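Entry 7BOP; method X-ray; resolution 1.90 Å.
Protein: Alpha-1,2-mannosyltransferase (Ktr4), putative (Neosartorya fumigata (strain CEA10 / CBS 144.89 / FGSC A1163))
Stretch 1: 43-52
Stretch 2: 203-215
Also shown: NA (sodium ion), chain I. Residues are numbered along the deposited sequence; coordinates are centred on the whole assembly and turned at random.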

ATOM      1  N   GLY A  43      10.910 -13.698 -13.345  1.00 40.34           N
ATOM      2  CA  GLY A  43      12.163 -13.858 -12.622  1.00 41.53           C
ATOM      3  C   GLY A  43      12.480 -12.630 -11.801  1.00 40.85           C
ATOM      4  O   GLY A  43      11.597 -11.830 -11.473  1.00 40.29           O
ATOM      5  N   GLU A  44      13.759 -12.478 -11.492  1.00 39.67           N
ATOM      6  CA  GLU A  44      14.228 -11.408 -10.623  1.00 39.70           C
ATOM      7  C   GLU A  44      14.489 -10.158 -11.425  1.00 38.54           C
ATOM      8  O   GLU A  44      14.705 -10.233 -12.623  1.00 37.39           O
ATOM      9  N   PRO A  45      14.499  -8.995 -10.761  1.00 40.01           N
ATOM     10  CA  PRO A  45      14.883  -7.784 -11.485  1.00 40.51           C
ATOM     11  C   PRO A  45      16.340  -7.820 -11.947  1.00 43.25           C
ATOM     12  O   PRO A  45      17.125  -8.640 -11.468  1.00 41.88           O
ATOM     13  N   GLU A  46      16.685  -6.937 -12.878  1.00 44.39           N
ATOM     14  CA  GLU A  46      18.043  -6.876 -13.410  1.00 46.74           C
ATOM     15  C   GLU A  46      18.937  -6.081 -12.473  1.00 42.44           C
ATOM     16  O   GLU A  46      18.455  -5.392 -11.577  1.00 41.91           O
ATOM     17  N   GLY A  47      20.241  -6.173 -12.706  1.00 41.57           N
ATOM     18  CA  GLY A  47      21.236  -5.448 -11.923  1.00 39.40           C
ATOM     19  C   GLY A  47      21.703  -6.251 -10.724  1.00 39.40           C
ATOM     20  O   GLY A  47      21.354  -7.429 -10.556  1.00 38.08           O
ATOM     21  N   HIS A  48      22.506  -5.611  -9.887  1.00 37.34           N
ATOM     22  CA  HIS A  48      23.079  -6.272  -8.726  1.00 38.53           C
ATOM     23  C   HIS A  48      21.992  -6.512  -7.664  1.00 36.93           C
ATOM     24  O   HIS A  48      21.176  -5.624  -7.384  1.00 35.84           O
ATOM     25  N   LEU A  49      21.977  -7.719  -7.101  1.00 33.26           N
ATOM     26  CA  LEU A  49      21.041  -8.074  -6.038  1.00 33.88           C
ATOM     27  C   LEU A  49      21.839  -8.559  -4.835  1.00 34.54           C
ATOM     28  O   LEU A  49      22.815  -9.286  -4.988  1.00 34.74           O
ATOM     29  N   TRP A  50      21.411  -8.156  -3.649  1.00 34.87           N
ATOM     30  CA  TRP A  50      22.050  -8.566  -2.403  1.00 34.01           C
ATOM     31  C   TRP A  50      21.455  -9.888  -1.946  1.00 34.78           C
ATOM     32  O   TRP A  50      20.249  -9.966  -1.683  1.00 35.04           O
ATOM     33  N   ARG A  51      22.306 -10.922  -1.869  1.00 35.20           N
ATOM     34  CA  ARG A  51      21.912 -12.291  -1.507  1.00 36.25           C
ATOM     35  C   ARG A  51      22.224 -12.628  -0.054  1.00 35.60           C
ATOM     36  O   ARG A  51      23.223 -12.165   0.493  1.00 34.95           O
ATOM     37  N   ALA A  52      21.392 -13.475   0.544  1.00 34.43           N
ATOM     38  CA  ALA A  52      21.611 -13.929   1.917  1.00 37.87           C
ATOM     39  C   ALA A  52      22.810 -14.880   2.038  1.00 39.40           C
ATOM     40  O   ALA A  52      23.475 -14.904   3.078  1.00 39.46           O
ATOM     41  N   VAL A 203      11.554 -15.199  -2.234  1.00 29.31           N
ATOM     42  CA  VAL A 203      12.250 -14.042  -2.771  1.00 30.37           C
ATOM     43  C   VAL A 203      13.675 -14.114  -2.217  1.00 31.46           C
ATOM     44  O   VAL A 203      13.862 -14.147  -0.996  1.00 30.30           O
ATOM     45  N   ASP A 204      14.656 -14.146  -3.115  1.00 31.11           N
ATOM     46  CA  ASP A 204      16.040 -14.456  -2.758  1.00 33.65           C
ATOM     47  C   ASP A 204      16.998 -13.275  -2.871  1.00 32.21           C
ATOM     48  O   ASP A 204      18.200 -13.470  -3.007  1.00 33.24           O
ATOM     49  N   TYR A 205      16.461 -12.058  -2.813  1.00 31.79           N
ATOM     50  CA  TYR A 205      17.269 -10.849  -2.740  1.00 31.41           C
ATOM     51  C   TYR A 205      16.678  -9.895  -1.712  1.00 31.60           C
ATOM     52  O   TYR A 205      15.486  -9.975  -1.370  1.00 29.93           O
ATOM     53  N   ASP A 206      17.521  -8.993  -1.223  1.00 30.79           N
ATOM     54  CA  ASP A 206      17.126  -8.007  -0.240  1.00 32.51           C
ATOM     55  C   ASP A 206      16.313  -6.900  -0.946  1.00 31.27           C
ATOM     56  O   ASP A 206      16.880  -6.049  -1.632  1.00 30.82           O
ATOM     57  N   VAL A 207      14.996  -6.920  -0.759  1.00 30.93           N
ATOM     58  CA  VAL A 207      14.110  -5.991  -1.480  1.00 31.33           C
ATOM     59  C   VAL A 207      14.356  -4.552  -1.064  1.00 31.13           C
ATOM     60  O   VAL A 207      14.195  -3.641  -1.868  1.00 29.86           O
ATOM     61  N   PHE A 208      14.764  -4.345   0.186  1.00 29.87           N
ATOM     62  CA  PHE A 208      15.033  -2.996   0.668  1.00 30.78           C
ATOM     63  C   PHE A 208      16.251  -2.386  -0.010  1.00 30.95           C
ATOM     64  O   PHE A 208      16.205  -1.237  -0.455  1.00 31.91           O
ATOM     65  N   ARG A 209      17.327  -3.155  -0.121  1.00 31.24           N
ATOM     66  CA  ARG A 209      18.525  -2.671  -0.802  1.00 32.01           C
ATOM     67  C   ARG A 209      18.361  -2.657  -2.318  1.00 31.02           C
ATOM     68  O   ARG A 209      19.001  -1.861  -2.993  1.00 30.56           O
ATOM     69  N   PHE A 210      17.481  -3.506  -2.845  1.00 30.23           N
ATOM     70  CA  PHE A 210      17.042  -3.364  -4.238  1.00 30.30           C
ATOM     71  C   PHE A 210      16.481  -1.955  -4.458  1.00 29.29           C
ATOM     72  O   PHE A 210      16.903  -1.265  -5.386  1.00 30.46           O
ATOM     73  N   MET A 211      15.585  -1.521  -3.569  1.00 29.98           N
ATOM     74  CA  MET A 211      14.991  -0.173  -3.622  1.00 32.03           C
ATOM     75  C   MET A 211      16.068   0.906  -3.478  1.00 33.82           C
ATOM     76  O   MET A 211      16.130   1.851  -4.268  1.00 31.56           O
ATOM     77  N   GLU A 212      16.903   0.756  -2.454  1.00 32.85           N
ATOM     78  CA  GLU A 212      17.914   1.760  -2.144  1.00 34.18           C
ATOM     79  C   GLU A 212      18.946   1.952  -3.248  1.00 33.25           C
ATOM     80  O   GLU A 212      19.246   3.090  -3.607  1.00 35.17           O
ATOM     81  N   ASP A 213      19.459   0.859  -3.797  1.00 32.85           N
ATOM     82  CA  ASP A 213      20.486   0.929  -4.842  1.00 35.03           C
ATOM     83  C   ASP A 213      19.971   1.558  -6.117  1.00 35.99           C
ATOM     84  O   ASP A 213      20.762   2.104  -6.877  1.00 35.56           O
ATOM     85  N   ARG A 214      18.656   1.478  -6.354  1.00 35.08           N
ATOM     86  CA  ARG A 214      18.043   2.095  -7.542  1.00 34.89           C
ATOM     87  C   ARG A 214      17.299   3.410  -7.255  1.00 34.33           C
ATOM     88  O   ARG A 214      16.616   3.942  -8.135  1.00 34.25           O
ATOM     89  N   ASN A 215      17.444   3.933  -6.039  1.00 33.84           N
ATOM     90  CA  ASN A 215      16.747   5.137  -5.571  1.00 36.33           C
ATOM     91  C   ASN A 215      15.230   5.080  -5.799  1.00 35.67           C
ATOM     92  O   ASN A 215      14.601   6.074  -6.186  1.00 35.94           O
TER

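Stretch 1 is an irregular segment without helix or strand, laid along a loop and the short helix 207-213, and both sides supply side chains to the contact. Pro-45, Asp-206, Arg-209, Asp-213 and Arg-214 point toward the partner from the CA; Leu-49 and Trp-50 leave sideways and bring their ends nearer.

The apolar contact is small and close-fitting. Pro-45, its ring puckered C-gamma endo, touches two aromatic side chains: its CD lies 3.6 Å from Tyr-205 CZ and its CG 3.4 Å from Phe-210 CE1. Leu-49 (chi1 m, chi2 t) uses the same pair, CB against Tyr-205 CB at 3.7 Å and CD2 against Phe-210 CD1 at 4.1 Å. Tyr-205 takes the p rotamer and Phe-210 the t rotamer.

Trp-50, chi1 m with chi2 at 92°, has the largest covered area and is used on both face and edge. The guanidinium of Arg-209 (m, t, p) lies flat on it, planes at 17°, with CZ of Arg-209 over the six-membered ring, a cation-pi contact; Arg-209 CD sits over the five-membered ring. At the indole edge, Trp-50 NE1 donates to Asp-213 OD2 at 2.7 Å, with Asp-213 in rotamer m.

Arginines also read backbone carbonyls. Arg-214 (m, t, t) spends NH2 on two of them, Glu-46 O and His-48 O, each 2.9 Å from NH2, while its NH1 turns back to Phe-210 O at 3.1 Å. Gly-47 lies between those carbonyls; a CB there would fall 2.7 Å from Arg-214 NH2, and its backbone angles by themselves call for glycine. Arg-51 (m, m, t) starts away from stretch 2, yet its NH1 reaches Asp-204 O at 3.0 Å. The same NH1 also forms a salt bridge within stretch 1 to Glu-44 OE2 at 2.7 Å, and Arg-51 NH2 donates to Glu-44 OE1 at 2.8 Å. Backbone meets backbone where Asp-206 N donates to Trp-50 O at 2.9 Å; Asp-206, chi1 t, also caps the helix, its OD1 accepting from Arg-209 N at 3.2 Å and, weakly, from Phe-208 N.

Water completes the polar seam. Water 1 joins Glu-44 OE2 to Asp-204 N, water 2 joins Glu-46 O to Arg-214 NE, water 4 joins Trp-50 N to Asp-206 O, and water 5 joins Ala-52 N to Asp-204 O. Water 3 sits among His-48 O, Asp-213 OD2 and Arg-214 NH1. The sodium ion binds Ala-52 O at 2.2 Å, with waters 6 and 7 and one ligand elsewhere in the structure.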

ATOM      1  CB  GLU A  44      15.519 -11.834  -9.923  1.00 39.23           C
ATOM      2  CG  GLU A  44      15.301 -13.011  -9.004  1.00 40.19           C
ATOM      3  CD  GLU A  44      16.580 -13.542  -8.391  1.00 40.02           C
ATOM      4  OE1 GLU A  44      17.615 -13.596  -9.082  1.00 38.14           O
ATOM      5  OE2 GLU A  44      16.536 -13.922  -7.207  1.00 37.64           O
ATOM      6  CB  PRO A  45      14.659  -6.664 -10.466  1.00 41.58           C
ATOM      7  CG  PRO A  45      14.518  -7.323  -9.140  1.00 40.75           C
ATOM      8  CD  PRO A  45      14.072  -8.723  -9.376  1.00 40.13           C
ATOM      9  CB  GLU A  46      18.046  -6.255 -14.809  1.00 51.13           C
ATOM     10  CG  GLU A  46      17.244  -7.055 -15.824  1.00 58.49           C
ATOM     11  CD  GLU A  46      17.604  -6.739 -17.271  1.00 68.51           C
ATOM     12  OE1 GLU A  46      18.115  -5.627 -17.545  1.00 72.73           O
ATOM     13  OE2 GLU A  46      17.370  -7.611 -18.141  1.00 76.50           O
ATOM     14  CB  HIS A  48      24.227  -5.437  -8.148  1.00 39.30           C
ATOM     15  CG  HIS A  48      24.787  -6.000  -6.886  1.00 40.94           C
ATOM     16  ND1 HIS A  48      25.580  -7.126  -6.866  1.00 42.84           N
ATOM     17  CD2 HIS A  48      24.626  -5.628  -5.596  1.00 41.82           C
ATOM     18  CE1 HIS A  48      25.911  -7.405  -5.618  1.00 42.22           C
ATOM     19  NE2 HIS A  48      25.345  -6.513  -4.828  1.00 42.85           N
ATOM     20  CB  LEU A  49      20.077  -9.162  -6.513  1.00 33.83           C
ATOM     21  CG  LEU A  49      19.186  -8.790  -7.711  1.00 34.60           C
ATOM     22  CD1 LEU A  49      18.406  -9.996  -8.219  1.00 35.19           C
ATOM     23  CD2 LEU A  49      18.253  -7.642  -7.356  1.00 34.99           C
ATOM     24  CB  TRP A  50      21.876  -7.475  -1.351  1.00 34.52           C
ATOM     25  CG  TRP A  50      22.621  -6.247  -1.715  1.00 34.87           C
ATOM     26  CD1 TRP A  50      22.155  -5.175  -2.423  1.00 36.16           C
ATOM     27  CD2 TRP A  50      23.996  -5.981  -1.440  1.00 36.87           C
ATOM     28  NE1 TRP A  50      23.154  -4.238  -2.579  1.00 35.46           N
ATOM     29  CE2 TRP A  50      24.297  -4.714  -1.992  1.00 37.52           C
ATOM     30  CE3 TRP A  50      25.004  -6.690  -0.773  1.00 39.17           C
ATOM     31  CZ2 TRP A  50      25.577  -4.139  -1.901  1.00 40.14           C
ATOM     32  CZ3 TRP A  50      26.277  -6.118  -0.674  1.00 40.73           C
ATOM     33  CH2 TRP A  50      26.550  -4.853  -1.234  1.00 40.76           C
ATOM     34  CB  ARG A  51      22.673 -13.312  -2.359  1.00 38.14           C
ATOM     35  CG  ARG A  51      22.650 -13.080  -3.860  1.00 39.90           C
ATOM     36  CD  ARG A  51      21.268 -13.317  -4.395  1.00 40.10           C
ATOM     37  NE  ARG A  51      21.211 -13.234  -5.852  1.00 40.09           N
ATOM     38  CZ  ARG A  51      20.092 -13.378  -6.554  1.00 40.13           C
ATOM     39  NH1 ARG A  51      18.935 -13.602  -5.927  1.00 36.84           N
ATOM     40  NH2 ARG A  51      20.125 -13.292  -7.883  1.00 39.20           N
ATOM     41  CB  ALA A  52      20.367 -14.609   2.462  1.00 38.47           C
ATOM     42  CB  VAL A 203      11.520 -12.753  -2.376  1.00 29.92           C
ATOM     43  CG1 VAL A 203      12.298 -11.513  -2.820  1.00 31.61           C
ATOM     44  CG2 VAL A 203      10.129 -12.746  -2.993  1.00 31.04           C
ATOM     45  CB  ASP A 204      16.514 -15.639  -3.616  1.00 34.82           C
ATOM     46  CG  ASP A 204      15.799 -16.924  -3.261  1.00 35.91           C
ATOM     47  OD1 ASP A 204      15.625 -17.180  -2.060  1.00 38.13           O
ATOM     48  OD2 ASP A 204      15.402 -17.663  -4.172  1.00 40.22           O
ATOM     49  CB  TYR A 205      17.403 -10.184  -4.119  1.00 33.03           C
ATOM     50  CG  TYR A 205      16.084  -9.719  -4.717  1.00 32.50           C
ATOM     51  CD1 TYR A 205      15.258 -10.606  -5.423  1.00 32.97           C
ATOM     52  CD2 TYR A 205      15.652  -8.402  -4.558  1.00 32.99           C
ATOM     53  CE1 TYR A 205      14.033 -10.184  -5.963  1.00 31.60           C
ATOM     54  CE2 TYR A 205      14.432  -7.972  -5.090  1.00 32.93           C
ATOM     55  CZ  TYR A 205      13.623  -8.873  -5.792  1.00 32.20           C
ATOM     56  OH  TYR A 205      12.414  -8.437  -6.315  1.00 31.27           O
ATOM     57  CB  ASP A 206      18.374  -7.441   0.442  1.00 33.21           C
ATOM     58  CG  ASP A 206      18.058  -6.456   1.543  1.00 35.54           C
ATOM     59  OD1 ASP A 206      16.944  -5.878   1.545  1.00 33.97           O
ATOM     60  OD2 ASP A 206      18.948  -6.236   2.414  1.00 33.91           O
ATOM     61  CB  VAL A 207      12.605  -6.329  -1.328  1.00 31.81           C
ATOM     62  CG1 VAL A 207      12.318  -7.745  -1.817  1.00 32.53           C
ATOM     63  CG2 VAL A 207      12.115  -6.128   0.097  1.00 33.29           C
ATOM     64  CB  PHE A 208      15.204  -2.970   2.190  1.00 31.18           C
ATOM     65  CG  PHE A 208      13.940  -3.207   2.957  1.00 30.18           C
ATOM     66  CD1 PHE A 208      12.816  -2.397   2.759  1.00 30.08           C
ATOM     67  CD2 PHE A 208      13.876  -4.203   3.929  1.00 30.85           C
ATOM     68  CE1 PHE A 208      11.657  -2.592   3.500  1.00 30.09           C
ATOM     69  CE2 PHE A 208      12.712  -4.398   4.674  1.00 31.04           C
ATOM     70  CZ  PHE A 208      11.603  -3.587   4.463  1.00 30.93           C
ATOM     71  CB  ARG A 209      19.748  -3.466  -0.370  1.00 34.02           C
ATOM     72  CG  ARG A 209      20.018  -3.280   1.115  1.00 34.22           C
ATOM     73  CD  ARG A 209      21.364  -3.842   1.526  1.00 35.62           C
ATOM     74  NE  ARG A 209      22.479  -3.057   0.987  1.00 36.61           N
ATOM     75  CZ  ARG A 209      23.776  -3.318   1.202  1.00 39.19           C
ATOM     76  NH1 ARG A 209      24.151  -4.359   1.948  1.00 37.58           N
ATOM     77  NH2 ARG A 209      24.703  -2.534   0.657  1.00 39.27           N
ATOM     78  CB  PHE A 210      16.025  -4.461  -4.614  1.00 31.02           C
ATOM     79  CG  PHE A 210      15.253  -4.163  -5.867  1.00 30.44           C
ATOM     80  CD1 PHE A 210      15.818  -4.391  -7.111  1.00 32.04           C
ATOM     81  CD2 PHE A 210      13.974  -3.624  -5.797  1.00 32.88           C
ATOM     82  CE1 PHE A 210      15.110  -4.102  -8.279  1.00 34.76           C
ATOM     83  CE2 PHE A 210      13.258  -3.341  -6.957  1.00 33.63           C
ATOM     84  CZ  PHE A 210      13.829  -3.577  -8.199  1.00 32.83           C
ATOM     85  CB  MET A 211      13.963   0.053  -2.511  1.00 33.00           C
ATOM     86  CG  MET A 211      12.766  -0.888  -2.497  1.00 37.16           C
ATOM     87  SD  MET A 211      11.521  -0.477  -3.707  1.00 40.02           S
ATOM     88  CE  MET A 211      10.863   1.060  -3.073  1.00 36.66           C
ATOM     89  CB  GLU A 212      18.607   1.435  -0.823  1.00 35.72           C
ATOM     90  CG  GLU A 212      19.568   2.522  -0.382  1.00 38.55           C
ATOM     91  CD  GLU A 212      19.980   2.393   1.063  1.00 39.98           C
ATOM     92  OE1 GLU A 212      20.091   3.443   1.724  1.00 46.18           O
ATOM     93  OE2 GLU A 212      20.196   1.265   1.531  1.00 40.44           O
ATOM     94  CB  ASP A 213      21.034  -0.459  -5.191  1.00 35.50           C
ATOM     95  CG  ASP A 213      21.826  -1.082  -4.056  1.00 36.72           C
ATOM     96  OD1 ASP A 213      22.145  -0.361  -3.097  1.00 36.93           O
ATOM     97  OD2 ASP A 213      22.096  -2.299  -4.127  1.00 36.27           O
ATOM     98  CB  ARG A 214      17.114   1.068  -8.192  1.00 34.82           C
ATOM     99  CG  ARG A 214      17.863  -0.082  -8.820  1.00 35.09           C
ATOM    100  CD  ARG A 214      17.001  -1.325  -8.959  1.00 35.67           C
ATOM    101  NE  ARG A 214      17.807  -2.466  -9.372  1.00 37.11           N
ATOM    102  CZ  ARG A 214      18.632  -3.149  -8.574  1.00 36.89           C
ATOM    103  NH1 ARG A 214      18.764  -2.831  -7.285  1.00 36.73           N
ATOM    104  NH2 ARG A 214      19.316  -4.177  -9.068  1.00 36.69           N
ATOM    105  CB  ASN A 215      17.373   6.383  -6.206  1.00 37.92           C
ATOM    106  CG  ASN A 215      18.827   6.549  -5.808  1.00 40.49           C
ATOM    107  OD1 ASN A 215      19.136   6.655  -4.627  1.00 44.82           O
ATOM    108  ND2 ASN A 215      19.714   6.560  -6.774  1.00 43.32           N
TER
HETATM  109 NA    NA I 403      24.625 -15.185   4.984  1.00 36.89          NA
HETATM  110  O   HOH W   1      14.187 -14.088  -5.897  1.00 31.96           O
HETATM  111  O   HOH W   2      16.726  -3.228 -11.956  1.00 48.70           O
HETATM  112  O   HOH W   3      20.201  -4.247  -5.125  1.00 36.93           O
HETATM  113  O   HOH W   4      19.089  -6.427  -3.684  1.00 31.72           O
HETATM  114  O   HOH W   5      19.277 -14.790  -0.873  1.00 35.60           O
HETATM  115  O   HOH W   6      23.383 -14.575   6.912  1.00 33.94           O
HETATM  116  O   HOH W   7      24.141 -17.436   4.964  1.00 42.76           O